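PDB 4GNX: putative uncharacterized protein from Ustilago maydis, which probably serves as the large subunit of replication protein A, binding single-stranded DNA through a series of OB-fold domains. Local coordinates for residues Asp290-Ile301 and Ala395-Ala406; Leu127-Val138 and Gly211-Ser219. One frame throughout, in Å; residues are numbered along the deposited sequence.

Interaction 1: residues Asp290-Ile301 and Ala395-Ala406; sequences DYFNVRATVVYI and AANRMYMFNCRA. With nucleotides of chain G.
Phe-292 and Cys-404 face each other as a hydrogen-bonded pair of two antiparallel strands, which bond in register from Asp-290 with Ala-406 to Ala-296 with Tyr-400. The CB of Cys-404 lies over one face of the Phe-292 ring, 3.8 Å from its centroid, a CH-pi contact; its SG reaches the same ring obliquely. Phe-292 holds CG between its backbone N and carbonyl carbon (chi1 60°), which swings the ring across the neighbouring strand and brings the CB of Ala-406 to its edge. Further along this face the Phe-402 ring reaches past its own pair, Val-294, to Ala-296 and Val-298: CE1 meets Ala-296 CB at 4.0 Å, and CZ meets Val-298 CG2 at 4.1 Å near the ring plane, the Phe-402 and Val-298 side chains crossing at about a right angle. Leu-359 of strand 355-362 touches both Phe-402 and Cys-404, placing this face in the core of the OB fold.

The other face is more polar. Tyr-291 and Arg-405 run side by side in the same direction; Tyr-291 CE2 comes within 3.5 Å of Arg-405 CB, while Tyr-291 CD1 meets N3 of DT9 of chain G, also at 3.5 Å. Met-401, bent twice along its chain, lays its CE across Asn-293 and its SD beside Arg-295 N and CB. Met-399 brings CE to 3.7 Å from Thr-297 OG1.

Beyond the pairing, Val-299 and Tyr-300 form a classic beta bulge facing Asn-349. Tyr-300 OH donates a hydrogen bond to OP1 of DT19 of chain G (2.7 Å), and its CD1 lies near O4' of DT20 of chain G. Aromatic and aliphatic packing thus joins the strands inside the fold, while two tyrosines of one strand meet the DNA, one beside a base and one at a phosphate.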
loop_
_atom_site.group_PDB
_atom_site.type_symbol
_atom_site.label_atom_id
_atom_site.label_comp_id
_atom_site.label_asym_id
_atom_site.label_seq_id
_atom_site.Cartn_x
_atom_site.Cartn_y
_atom_site.Cartn_z
ATOM N N ASP C 290 -13.009 16.825 -3.339
ATOM C CA ASP C 290 -12.635 15.425 -3.176
ATOM C C ASP C 290 -11.538 15.296 -2.117
ATOM O O ASP C 290 -10.834 16.259 -1.809
ATOM C CB ASP C 290 -12.155 14.828 -4.510
ATOM C CG ASP C 290 -13.289 14.611 -5.507
ATOM O OD1 ASP C 290 -13.309 15.300 -6.554
ATOM O OD2 ASP C 290 -14.156 13.745 -5.247
ATOM N N TYR C 291 -11.397 14.103 -1.562
ATOM C CA TYR C 291 -10.405 13.859 -0.536
ATOM C C TYR C 291 -9.654 12.590 -0.883
ATOM O O TYR C 291 -10.229 11.659 -1.437
ATOM C CB TYR C 291 -11.067 13.744 0.836
ATOM C CG TYR C 291 -11.786 15.006 1.260
ATOM C CD1 TYR C 291 -13.135 15.214 0.928
ATOM C CD2 TYR C 291 -11.120 16.007 1.991
ATOM C CE1 TYR C 291 -13.794 16.374 1.310
ATOM C CE2 TYR C 291 -11.778 17.169 2.384
ATOM C CZ TYR C 291 -13.111 17.347 2.040
ATOM O OH TYR C 291 -13.768 18.501 2.420
ATOM N N PHE C 292 -8.364 12.556 -0.562
ATOM C CA PHE C 292 -7.537 11.418 -0.893
ATOM C C PHE C 292 -6.290 11.359 -0.041
ATOM O O PHE C 292 -5.915 12.341 0.583
ATOM C CB PHE C 292 -7.154 11.451 -2.373
ATOM C CG PHE C 292 -6.373 12.674 -2.777
ATOM C CD1 PHE C 292 -4.973 12.691 -2.692
ATOM C CD2 PHE C 292 -7.027 13.807 -3.264
ATOM C CE1 PHE C 292 -4.250 13.817 -3.085
ATOM C CE2 PHE C 292 -6.312 14.935 -3.650
ATOM C CZ PHE C 292 -4.922 14.942 -3.569
ATOM N N ASN C 293 -5.672 10.179 -0.032
ATOM C CA ASN C 293 -4.361 9.931 0.561
ATOM C C ASN C 293 -3.362 9.555 -0.511
ATOM O O ASN C 293 -3.683 8.805 -1.417
ATOM C CB ASN C 293 -4.449 8.806 1.587
ATOM C CG ASN C 293 -5.072 9.261 2.893
ATOM O OD1 ASN C 293 -4.852 10.395 3.340
ATOM N ND2 ASN C 293 -5.862 8.382 3.518
ATOM N N VAL C 294 -2.155 10.091 -0.404
ATOM C CA VAL C 294 -1.061 9.760 -1.328
ATOM C C VAL C 294 0.275 9.575 -0.593
ATOM O O VAL C 294 0.698 10.424 0.180
ATOM C CB VAL C 294 -0.916 10.811 -2.453
ATOM C CG1 VAL C 294 0.380 10.641 -3.209
ATOM C CG2 VAL C 294 -2.031 10.670 -3.451
ATOM N N ARG C 295 0.923 8.444 -0.825
ATOM C CA ARG C 295 2.307 8.267 -0.405
ATOM C C ARG C 295 3.141 8.980 -1.459
ATOM O O ARG C 295 3.082 8.607 -2.634
ATOM C CB ARG C 295 2.672 6.787 -0.396
ATOM C CG ARG C 295 3.747 6.437 0.604
ATOM C CD ARG C 295 4.386 5.062 0.406
ATOM N NE ARG C 295 3.487 3.902 0.332
ATOM C CZ ARG C 295 2.743 3.437 1.332
ATOM N NH1 ARG C 295 2.711 4.042 2.514
ATOM N NH2 ARG C 295 2.000 2.361 1.140
ATOM N N ALA C 296 3.885 10.015 -1.072
ATOM C CA ALA C 296 4.753 10.714 -2.019
ATOM C C ALA C 296 6.003 11.260 -1.365
ATOM O O ALA C 296 6.081 11.343 -0.128
ATOM C CB ALA C 296 4.005 11.816 -2.733
ATOM N N THR C 297 6.980 11.619 -2.194
ATOM C CA THR C 297 8.253 12.108 -1.701
ATOM C C THR C 297 8.340 13.582 -1.989
ATOM O O THR C 297 8.054 14.010 -3.115
ATOM C CB THR C 297 9.435 11.423 -2.395
ATOM O OG1 THR C 297 9.391 10.014 -2.133
ATOM C CG2 THR C 297 10.732 11.972 -1.892
ATOM N N VAL C 298 8.740 14.365 -0.987
ATOM C CA VAL C 298 8.967 15.767 -1.243
ATOM C C VAL C 298 10.206 15.871 -2.114
ATOM O O VAL C 298 11.284 15.430 -1.734
ATOM C CB VAL C 298 9.066 16.628 0.039
ATOM C CG1 VAL C 298 9.526 18.039 -0.299
ATOM C CG2 VAL C 298 7.719 16.689 0.742
ATOM N N VAL C 299 10.015 16.438 -3.297
ATOM C CA VAL C 299 11.078 16.679 -4.270
ATOM C C VAL C 299 11.525 18.154 -4.306
ATOM O O VAL C 299 12.676 18.438 -4.635
ATOM C CB VAL C 299 10.596 16.217 -5.656
ATOM C CG1 VAL C 299 11.174 17.058 -6.770
ATOM C CG2 VAL C 299 10.908 14.753 -5.859
ATOM N N TYR C 300 10.625 19.084 -3.981
ATOM C CA TYR C 300 10.949 20.520 -4.009
ATOM C C TYR C 300 10.030 21.362 -3.136
ATOM O O TYR C 300 8.817 21.145 -3.104
ATOM C CB TYR C 300 10.902 21.075 -5.444
ATOM C CG TYR C 300 11.286 22.548 -5.559
ATOM C CD1 TYR C 300 12.623 22.950 -5.446
ATOM C CD2 TYR C 300 10.323 23.535 -5.783
ATOM C CE1 TYR C 300 12.992 24.285 -5.543
ATOM C CE2 TYR C 300 10.683 24.875 -5.879
ATOM C CZ TYR C 300 12.018 25.247 -5.759
ATOM O OH TYR C 300 12.388 26.574 -5.852
ATOM N N ILE C 301 10.636 22.324 -2.439
ATOM C CA ILE C 301 9.906 23.375 -1.722
ATOM C C ILE C 301 10.259 24.715 -2.334
ATOM O O ILE C 301 11.430 25.032 -2.507
ATOM C CB ILE C 301 10.210 23.357 -0.217
ATOM C CG1 ILE C 301 9.951 21.948 0.335
ATOM C CG2 ILE C 301 9.311 24.345 0.499
ATOM C CD1 ILE C 301 10.913 21.485 1.402
ATOM N N ALA C 395 14.860 19.256 3.646
ATOM C CA ALA C 395 13.461 18.909 3.847
ATOM C C ALA C 395 12.941 18.045 2.716
ATOM O O ALA C 395 11.966 17.301 2.870
ATOM C CB ALA C 395 12.636 20.165 3.954
ATOM N N ALA C 396 13.581 18.149 1.562
ATOM C CA ALA C 396 13.196 17.326 0.433
ATOM C C ALA C 396 13.836 15.947 0.615
ATOM O O ALA C 396 14.549 15.717 1.611
ATOM C CB ALA C 396 13.636 17.978 -0.864
ATOM N N ASN C 397 13.584 15.044 -0.335
ATOM C CA ASN C 397 14.040 13.656 -0.266
ATOM C C ASN C 397 13.496 12.939 0.963
ATOM O O ASN C 397 14.181 12.097 1.547
ATOM C CB ASN C 397 15.581 13.548 -0.337
ATOM C CG ASN C 397 16.063 12.141 -0.698
ATOM O OD1 ASN C 397 15.265 11.285 -1.043
ATOM N ND2 ASN C 397 17.368 11.899 -0.602
ATOM N N ARG C 398 12.267 13.280 1.352
ATOM C CA ARG C 398 11.605 12.656 2.502
ATOM C C ARG C 398 10.212 12.237 2.113
ATOM O O ARG C 398 9.562 12.919 1.315
ATOM C CB ARG C 398 11.522 13.611 3.685
ATOM C CG ARG C 398 12.850 14.049 4.228
ATOM C CD ARG C 398 12.823 13.930 5.739
ATOM N NE ARG C 398 13.848 14.779 6.321
ATOM C CZ ARG C 398 14.966 14.330 6.854
ATOM N NH1 ARG C 398 15.198 13.024 6.903
ATOM N NH2 ARG C 398 15.843 15.189 7.354
ATOM N N MET C 399 9.748 11.136 2.698
ATOM C CA MET C 399 8.524 10.466 2.259
ATOM C C MET C 399 7.365 10.568 3.255
ATOM O O MET C 399 7.533 10.332 4.462
ATOM C CB MET C 399 8.837 9.003 1.983
ATOM C CG MET C 399 7.893 8.350 0.997
ATOM S SD MET C 399 8.464 6.734 0.438
ATOM C CE MET C 399 10.189 7.093 0.036
ATOM N N TYR C 400 6.178 10.896 2.749
ATOM C CA TYR C 400 5.022 11.107 3.634
ATOM C C TYR C 400 3.750 10.484 3.138
ATOM O O TYR C 400 3.542 10.374 1.934
ATOM C CB TYR C 400 4.738 12.610 3.832
ATOM C CG TYR C 400 5.857 13.360 4.479
ATOM C CD1 TYR C 400 6.905 13.869 3.729
ATOM C CD2 TYR C 400 5.877 13.532 5.836
ATOM C CE1 TYR C 400 7.945 14.537 4.323
ATOM C CE2 TYR C 400 6.909 14.203 6.449
ATOM C CZ TYR C 400 7.938 14.704 5.689
ATOM O OH TYR C 400 8.952 15.379 6.323
ATOM N N MET C 401 2.890 10.099 4.074
ATOM C CA MET C 401 1.487 9.924 3.764
ATOM C C MET C 401 0.845 11.289 3.828
ATOM O O MET C 401 0.944 11.976 4.839
ATOM C CB MET C 401 0.803 8.972 4.732
ATOM C CG MET C 401 0.709 7.527 4.234
ATOM S SD MET C 401 -0.148 7.299 2.649
ATOM C CE MET C 401 -1.537 8.416 2.858
ATOM N N PHE C 402 0.211 11.694 2.738
ATOM C CA PHE C 402 -0.440 12.991 2.674
ATOM C C PHE C 402 -1.949 12.848 2.603
ATOM O O PHE C 402 -2.487 12.157 1.744
ATOM C CB PHE C 402 0.013 13.755 1.426
ATOM C CG PHE C 402 1.431 14.212 1.458
ATOM C CD1 PHE C 402 2.370 13.628 0.620
ATOM C CD2 PHE C 402 1.824 15.250 2.292
ATOM C CE1 PHE C 402 3.688 14.047 0.628
ATOM C CE2 PHE C 402 3.137 15.681 2.308
ATOM C CZ PHE C 402 4.074 15.081 1.471
ATOM N N ASN C 403 -2.631 13.524 3.500
ATOM C CA ASN C 403 -4.071 13.565 3.459
ATOM C C ASN C 403 -4.489 14.894 2.858
ATOM O O ASN C 403 -4.125 15.962 3.355
ATOM C CB ASN C 403 -4.649 13.391 4.863
ATOM C CG ASN C 403 -6.134 13.140 4.838
ATOM O OD1 ASN C 403 -6.634 12.498 3.917
ATOM N ND2 ASN C 403 -6.856 13.655 5.834
ATOM N N CYS C 404 -5.248 14.834 1.777
ATOM C CA CYS C 404 -5.537 16.038 1.016
ATOM C C CYS C 404 -6.985 16.227 0.651
ATOM O O CYS C 404 -7.755 15.269 0.537
ATOM C CB CYS C 404 -4.752 16.053 -0.292
ATOM S SG CYS C 404 -3.023 15.607 -0.148
ATOM N N ARG C 405 -7.325 17.494 0.447
ATOM C CA ARG C 405 -8.542 17.890 -0.231
ATOM C C ARG C 405 -8.147 18.507 -1.575
ATOM O O ARG C 405 -7.032 19.019 -1.737
ATOM C CB ARG C 405 -9.340 18.881 0.626
ATOM C CG ARG C 405 -8.481 19.761 1.534
ATOM C CD ARG C 405 -9.316 20.657 2.440
ATOM N NE ARG C 405 -9.985 21.713 1.682
ATOM C CZ ARG C 405 -11.010 22.440 2.124
ATOM N NH1 ARG C 405 -11.519 22.243 3.339
ATOM N NH2 ARG C 405 -11.542 23.375 1.342
ATOM N N ALA C 406 -9.055 18.436 -2.542
ATOM C CA ALA C 406 -8.872 19.087 -3.843
ATOM C C ALA C 406 -10.131 19.860 -4.174
ATOM O O ALA C 406 -11.222 19.297 -4.168
ATOM C CB ALA C 406 -8.583 18.059 -4.926
ATOM P P DT G 9 -21.328 13.267 -0.038
ATOM O OP1 DT G 9 -22.077 12.249 0.747
ATOM O OP2 DT G 9 -22.062 14.371 -0.706
ATOM O "O5'" DT G 9 -20.211 13.922 0.894
ATOM C "C5'" DT G 9 -20.558 14.578 2.132
ATOM C "C4'" DT G 9 -19.428 14.437 3.125
ATOM O "O4'" DT G 9 -18.489 13.447 2.639
ATOM C "C3'" DT G 9 -18.611 15.712 3.371
ATOM O "O3'" DT G 9 -18.243 15.826 4.757
ATOM C "C2'" DT G 9 -17.363 15.488 2.534
ATOM C "C1'" DT G 9 -17.180 13.990 2.686
ATOM N N1 DT G 9 -16.360 13.315 1.661
ATOM C C2 DT G 9 -15.282 12.585 2.104
ATOM O O2 DT G 9 -14.985 12.486 3.284
ATOM N N3 DT G 9 -14.554 11.977 1.110
ATOM C C4 DT G 9 -14.793 12.027 -0.250
ATOM O O4 DT G 9 -14.051 11.429 -1.025
ATOM C C5 DT G 9 -15.940 12.815 -0.646
ATOM C C7 DT G 9 -16.278 12.928 -2.099
ATOM C C6 DT G 9 -16.656 13.412 0.318
ATOM P P DT G 20 15.829 24.333 -9.946
ATOM O OP1 DT G 20 17.017 24.929 -9.279
ATOM O OP2 DT G 20 15.818 24.212 -11.428
ATOM O "O5'" DT G 20 15.548 22.884 -9.334
ATOM C "C5'" DT G 20 15.111 22.712 -7.965
ATOM C "C4'" DT G 20 15.106 21.256 -7.540
ATOM O "O4'" DT G 20 13.791 20.678 -7.707
ATOM C "C3'" DT G 20 16.091 20.321 -8.252
ATOM O "O3'" DT G 20 16.998 19.733 -7.307
ATOM C "C2'" DT G 20 15.223 19.227 -8.864
ATOM C "C1'" DT G 20 13.798 19.754 -8.776
ATOM N N1 DT G 20 13.309 20.457 -9.977
ATOM C C2 DT G 20 12.020 20.942 -9.967
ATOM O O2 DT G 20 11.260 20.801 -9.024
ATOM N N3 DT G 20 11.649 21.598 -11.115
ATOM C C4 DT G 20 12.421 21.815 -12.242
ATOM O O4 DT G 20 11.947 22.419 -13.202
ATOM C C5 DT G 20 13.765 21.285 -12.179
ATOM C C7 DT G 20 14.674 21.471 -13.352
ATOM C C6 DT G 20 14.135 20.641 -11.066
ATOM P P DT G 19 10.245 28.622 -8.330
ATOM O OP1 DT G 19 10.309 27.774 -7.115
ATOM O OP2 DT G 19 9.576 29.945 -8.251
ATOM O "O5'" DT G 19 11.759 28.893 -8.762
ATOM C "C5'" DT G 19 12.393 28.200 -9.859
ATOM C "C4'" DT G 19 12.827 26.816 -9.434
ATOM O "O4'" DT G 19 11.727 25.894 -9.598
ATOM C "C3'" DT G 19 13.953 26.212 -10.262
ATOM O "O3'" DT G 19 14.553 25.179 -9.475
ATOM C "C2'" DT G 19 13.199 25.611 -11.436
ATOM C "C1'" DT G 19 11.913 25.112 -10.778
ATOM N N1 DT G 19 10.680 25.224 -11.593
ATOM C C2 DT G 19 9.592 24.472 -11.208
ATOM O O2 DT G 19 9.609 23.714 -10.249
ATOM N N3 DT G 19 8.475 24.637 -11.992
ATOM C C4 DT G 19 8.343 25.461 -13.094
ATOM O O4 DT G 19 7.274 25.505 -13.699
ATOM C C5 DT G 19 9.524 26.224 -13.440
ATOM C C7 DT G 19 9.475 27.144 -14.618
ATOM C C6 DT G 19 10.616 26.072 -12.679
#

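Interaction 2: residues Leu127-Val138 and Gly211-Ser219; sequences LESVEANQQCDV and GRSLSMFSS. Unlike the reference sequence in segment 127-138: Gln-135 (reference Thr). With nucleotides of chain G.
Arg-212 and Glu-128, with CA atoms 6.2 Å apart, mark the nearest backbone approach; strand 213-217 does not pair with segment 127-138, and the contact is made by side chains. Arg-212 carries most of it. A bend at chi2 (-72°) turns the edge of its guanidinium to the carbonyls of the turn formed by the 3-10 segment 127-129 and Val-130. There NE donates to Leu-127 O at 3.0 Å from above the carbonyl plane, while Val-130 N reaches the same oxygen from the opposite face. Weak bonds from NE and NH2 converge on Val-130 O, and NH1 turns back to Gly-211 O at 2.9 Å. Deeper in, Leu-214 meets Val-138 tip to tip, CD1 to CG2 at 4.2 Å, and its CD2 approaches Leu-127.

Toward the DNA, Gln-135 crosses Phe-217 with amide and ring 85° apart, its OE1 in the ring plane at the CE1 edge (3.3 Å). Phe-217 CE2 lies 3.8 Å from C2' of DT5 of chain G, whose O2 accepts from Ser-218 N. One firm bond and two weak ones thus bring a probably positive guanidinium against two carbonyls, while the other end of segment 211-219, at Phe-217 and Ser-218, meets nucleotide DT5.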
loop_
_atom_site.group_PDB
_atom_site.type_symbol
_atom_site.label_atom_id
_atom_site.label_comp_id
_atom_site.label_asym_id
_atom_site.label_seq_id
_atom_site.Cartn_x
_atom_site.Cartn_y
_atom_site.Cartn_z
ATOM N N LEU C 127 -17.392 -2.887 15.999
ATOM C CA LEU C 127 -16.801 -2.594 14.692
ATOM C C LEU C 127 -15.758 -1.506 14.730
ATOM O O LEU C 127 -14.839 -1.502 13.920
ATOM C CB LEU C 127 -17.879 -2.180 13.694
ATOM C CG LEU C 127 -18.872 -3.242 13.223
ATOM C CD1 LEU C 127 -20.091 -2.577 12.602
ATOM C CD2 LEU C 127 -18.235 -4.218 12.243
ATOM N N GLU C 128 -15.909 -0.572 15.657
ATOM C CA GLU C 128 -14.974 0.536 15.743
ATOM C C GLU C 128 -13.579 0.066 16.153
ATOM O O GLU C 128 -12.611 0.810 16.020
ATOM C CB GLU C 128 -15.508 1.652 16.647
ATOM C CG GLU C 128 -16.159 1.187 17.947
ATOM C CD GLU C 128 -16.764 2.335 18.755
ATOM O OE1 GLU C 128 -17.369 3.253 18.154
ATOM O OE2 GLU C 128 -16.644 2.315 19.999
ATOM N N SER C 129 -13.482 -1.178 16.618
ATOM C CA SER C 129 -12.189 -1.789 16.956
ATOM C C SER C 129 -11.527 -2.526 15.772
ATOM O O SER C 129 -10.322 -2.767 15.780
ATOM C CB SER C 129 -12.327 -2.721 18.168
ATOM O OG SER C 129 -13.082 -3.874 17.836
ATOM N N VAL C 130 -12.326 -2.889 14.770
ATOM C CA VAL C 130 -11.833 -3.447 13.502
ATOM C C VAL C 130 -11.282 -2.312 12.643
ATOM O O VAL C 130 -11.903 -1.249 12.539
ATOM C CB VAL C 130 -12.970 -4.126 12.697
ATOM C CG1 VAL C 130 -12.450 -4.670 11.367
ATOM C CG2 VAL C 130 -13.647 -5.219 13.514
ATOM N N GLU C 131 -10.132 -2.529 12.016
ATOM C CA GLU C 131 -9.554 -1.486 11.177
ATOM C C GLU C 131 -10.095 -1.514 9.752
ATOM O O GLU C 131 -10.554 -2.556 9.261
ATOM C CB GLU C 131 -8.032 -1.553 11.189
ATOM C CG GLU C 131 -7.482 -2.952 11.007
ATOM C CD GLU C 131 -6.199 -3.162 11.785
ATOM O OE1 GLU C 131 -5.266 -2.337 11.630
ATOM O OE2 GLU C 131 -6.127 -4.149 12.554
ATOM N N ALA C 132 -10.032 -0.357 9.098
ATOM C CA ALA C 132 -10.582 -0.180 7.761
ATOM C C ALA C 132 -9.972 -1.134 6.725
ATOM O O ALA C 132 -8.949 -1.778 6.976
ATOM C CB ALA C 132 -10.448 1.269 7.322
ATOM N N ASN C 133 -10.630 -1.220 5.572
ATOM C CA ASN C 133 -10.292 -2.169 4.504
ATOM C C ASN C 133 -9.970 -3.605 4.965
ATOM O O ASN C 133 -9.011 -4.220 4.510
ATOM C CB ASN C 133 -9.195 -1.596 3.587
ATOM C CG ASN C 133 -9.705 -0.490 2.669
ATOM O OD1 ASN C 133 -10.859 -0.495 2.232
ATOM N ND2 ASN C 133 -8.835 0.463 2.363
ATOM N N GLN C 134 -10.783 -4.132 5.873
ATOM C CA GLN C 134 -10.610 -5.500 6.340
ATOM C C GLN C 134 -11.890 -6.334 6.329
ATOM O O GLN C 134 -13.003 -5.800 6.459
ATOM C CB GLN C 134 -9.980 -5.521 7.725
ATOM C CG GLN C 134 -8.465 -5.494 7.689
ATOM C CD GLN C 134 -7.848 -6.295 8.815
ATOM O OE1 GLN C 134 -8.206 -6.131 9.983
ATOM N NE2 GLN C 134 -6.912 -7.172 8.470
ATOM N N GLN C 135 -11.702 -7.647 6.159
ATOM C CA GLN C 135 -12.782 -8.639 6.125
ATOM C C GLN C 135 -13.340 -8.827 7.515
ATOM O O GLN C 135 -12.584 -8.853 8.485
ATOM C CB GLN C 135 -12.264 -9.999 5.639
ATOM C CG GLN C 135 -11.167 -9.944 4.590
ATOM C CD GLN C 135 -11.652 -9.374 3.268
ATOM O OE1 GLN C 135 -12.571 -8.538 3.232
ATOM N NE2 GLN C 135 -11.035 -9.822 2.167
ATOM N N CYS C 136 -14.657 -8.996 7.596
ATOM C CA CYS C 136 -15.352 -9.115 8.869
ATOM C C CYS C 136 -16.720 -9.779 8.683
ATOM O O CYS C 136 -17.289 -9.722 7.593
ATOM C CB CYS C 136 -15.434 -7.724 9.522
ATOM S SG CYS C 136 -17.030 -7.188 10.156
ATOM N N ASP C 137 -17.222 -10.428 9.734
ATOM C CA ASP C 137 -18.547 -11.049 9.700
ATOM C C ASP C 137 -19.540 -10.314 10.586
ATOM O O ASP C 137 -19.231 -10.011 11.732
ATOM C CB ASP C 137 -18.464 -12.500 10.156
ATOM C CG ASP C 137 -17.811 -13.400 9.132
ATOM O OD1 ASP C 137 -17.531 -12.928 8.008
ATOM O OD2 ASP C 137 -17.574 -14.587 9.460
ATOM N N VAL C 138 -20.737 -10.050 10.066
ATOM C CA VAL C 138 -21.755 -9.295 10.808
ATOM C C VAL C 138 -23.150 -9.896 10.655
ATOM O O VAL C 138 -23.570 -10.217 9.547
ATOM C CB VAL C 138 -21.796 -7.806 10.373
ATOM C CG1 VAL C 138 -23.101 -7.136 10.776
ATOM C CG2 VAL C 138 -20.614 -7.036 10.945
ATOM N N GLY C 211 -17.480 7.179 10.740
ATOM C CA GLY C 211 -16.857 6.428 11.828
ATOM C C GLY C 211 -16.567 4.998 11.422
ATOM O O GLY C 211 -15.400 4.582 11.378
ATOM N N ARG C 212 -17.640 4.253 11.139
ATOM C CA ARG C 212 -17.575 2.878 10.643
ATOM C C ARG C 212 -18.772 2.580 9.749
ATOM O O ARG C 212 -19.910 2.897 10.097
ATOM C CB ARG C 212 -17.529 1.878 11.801
ATOM C CG ARG C 212 -16.174 1.759 12.479
ATOM C CD ARG C 212 -15.187 1.040 11.576
ATOM N NE ARG C 212 -13.887 0.809 12.206
ATOM C CZ ARG C 212 -12.883 1.679 12.211
ATOM N NH1 ARG C 212 -13.015 2.866 11.635
ATOM N NH2 ARG C 212 -11.749 1.362 12.807
ATOM N N SER C 213 -18.497 1.988 8.590
ATOM C CA SER C 213 -19.533 1.564 7.656
ATOM C C SER C 213 -19.084 0.338 6.867
ATOM O O SER C 213 -17.893 0.007 6.840
ATOM C CB SER C 213 -19.923 2.703 6.712
ATOM O OG SER C 213 -18.815 3.138 5.949
ATOM N N LEU C 214 -20.048 -0.332 6.238
ATOM C CA LEU C 214 -19.809 -1.620 5.592
ATOM C C LEU C 214 -20.079 -1.619 4.101
ATOM O O LEU C 214 -20.917 -0.866 3.603
ATOM C CB LEU C 214 -20.632 -2.714 6.259
ATOM C CG LEU C 214 -20.360 -2.910 7.745
ATOM C CD1 LEU C 214 -21.368 -3.883 8.349
ATOM C CD2 LEU C 214 -18.930 -3.357 7.993
ATOM N N SER C 215 -19.348 -2.474 3.401
ATOM C CA SER C 215 -19.514 -2.670 1.979
ATOM C C SER C 215 -19.220 -4.118 1.627
ATOM O O SER C 215 -18.376 -4.759 2.262
ATOM C CB SER C 215 -18.572 -1.757 1.205
ATOM O OG SER C 215 -18.445 -2.203 -0.133
ATOM N N MET C 216 -19.900 -4.620 0.600
ATOM C CA MET C 216 -19.673 -5.985 0.132
ATOM C C MET C 216 -18.566 -6.098 -0.905
ATOM O O MET C 216 -18.322 -5.175 -1.676
ATOM C CB MET C 216 -20.964 -6.600 -0.397
ATOM C CG MET C 216 -21.951 -6.886 0.721
ATOM S SD MET C 216 -22.937 -8.392 0.530
ATOM C CE MET C 216 -23.800 -8.020 -1.001
ATOM N N PHE C 217 -17.887 -7.238 -0.884
ATOM C CA PHE C 217 -17.016 -7.664 -1.969
ATOM C C PHE C 217 -17.708 -8.701 -2.853
ATOM O O PHE C 217 -18.670 -9.353 -2.431
ATOM C CB PHE C 217 -15.748 -8.280 -1.402
ATOM C CG PHE C 217 -14.750 -7.278 -0.936
ATOM C CD1 PHE C 217 -14.029 -7.496 0.227
ATOM C CD2 PHE C 217 -14.524 -6.113 -1.667
ATOM C CE1 PHE C 217 -13.093 -6.578 0.659
ATOM C CE2 PHE C 217 -13.593 -5.186 -1.239
ATOM C CZ PHE C 217 -12.870 -5.423 -0.074
ATOM N N SER C 218 -17.202 -8.851 -4.075
ATOM C CA SER C 218 -17.636 -9.891 -5.007
ATOM C C SER C 218 -17.869 -11.198 -4.268
ATOM O O SER C 218 -18.859 -11.894 -4.493
ATOM C CB SER C 218 -16.555 -10.084 -6.075
ATOM O OG SER C 218 -16.665 -11.316 -6.772
ATOM N N SER C 219 -16.938 -11.484 -3.364
ATOM C CA SER C 219 -16.870 -12.711 -2.588
ATOM C C SER C 219 -17.771 -12.725 -1.367
ATOM O O SER C 219 -17.881 -13.758 -0.708
ATOM C CB SER C 219 -15.432 -12.903 -2.119
ATOM O OG SER C 219 -14.795 -11.647 -1.947
ATOM P P DT G 5 -9.712 -3.370 -9.405
ATOM O OP1 DT G 5 -9.004 -2.069 -9.289
ATOM O OP2 DT G 5 -9.051 -4.599 -8.883
ATOM O "O5'" DT G 5 -11.087 -3.168 -8.615
ATOM C "C5'" DT G 5 -11.099 -3.008 -7.174
ATOM C "C4'" DT G 5 -12.504 -3.039 -6.610
ATOM O "O4'" DT G 5 -13.237 -4.176 -7.129
ATOM C "C3'" DT G 5 -12.581 -3.170 -5.086
ATOM O "O3'" DT G 5 -13.765 -2.538 -4.580
ATOM C "C2'" DT G 5 -12.710 -4.668 -4.882
ATOM C "C1'" DT G 5 -13.569 -5.072 -6.069
ATOM N N1 DT G 5 -13.362 -6.453 -6.554
ATOM C C2 DT G 5 -14.275 -7.412 -6.176
ATOM O O2 DT G 5 -15.230 -7.175 -5.454
ATOM N N3 DT G 5 -14.023 -8.669 -6.670
ATOM C C4 DT G 5 -12.977 -9.052 -7.492
ATOM O O4 DT G 5 -12.884 -10.221 -7.861
ATOM C C5 DT G 5 -12.057 -7.994 -7.850
ATOM C C7 DT G 5 -10.891 -8.314 -8.730
ATOM C C6 DT G 5 -12.291 -6.766 -7.367
#

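Interactions 1 and 2 lie in different OB domains of the chain, in series along it, with centres 27 Å apart and nearest atoms about 9 Å apart, so they do not touch. What they share is chain G: segment 211-219 meets DT5, and segment 290-301 meets DT9 at one end and DT19 and DT20 at the other. One DNA strand therefore runs past both contacts. The two differ in build. Interaction 1 is a long antiparallel strand pair inside a sheet, whereas interaction 2 joins a turn to segment 211-219, chiefly through the side chain of Arg-212, consistent with a large subunit that strings separate OB folds along single-stranded DNA.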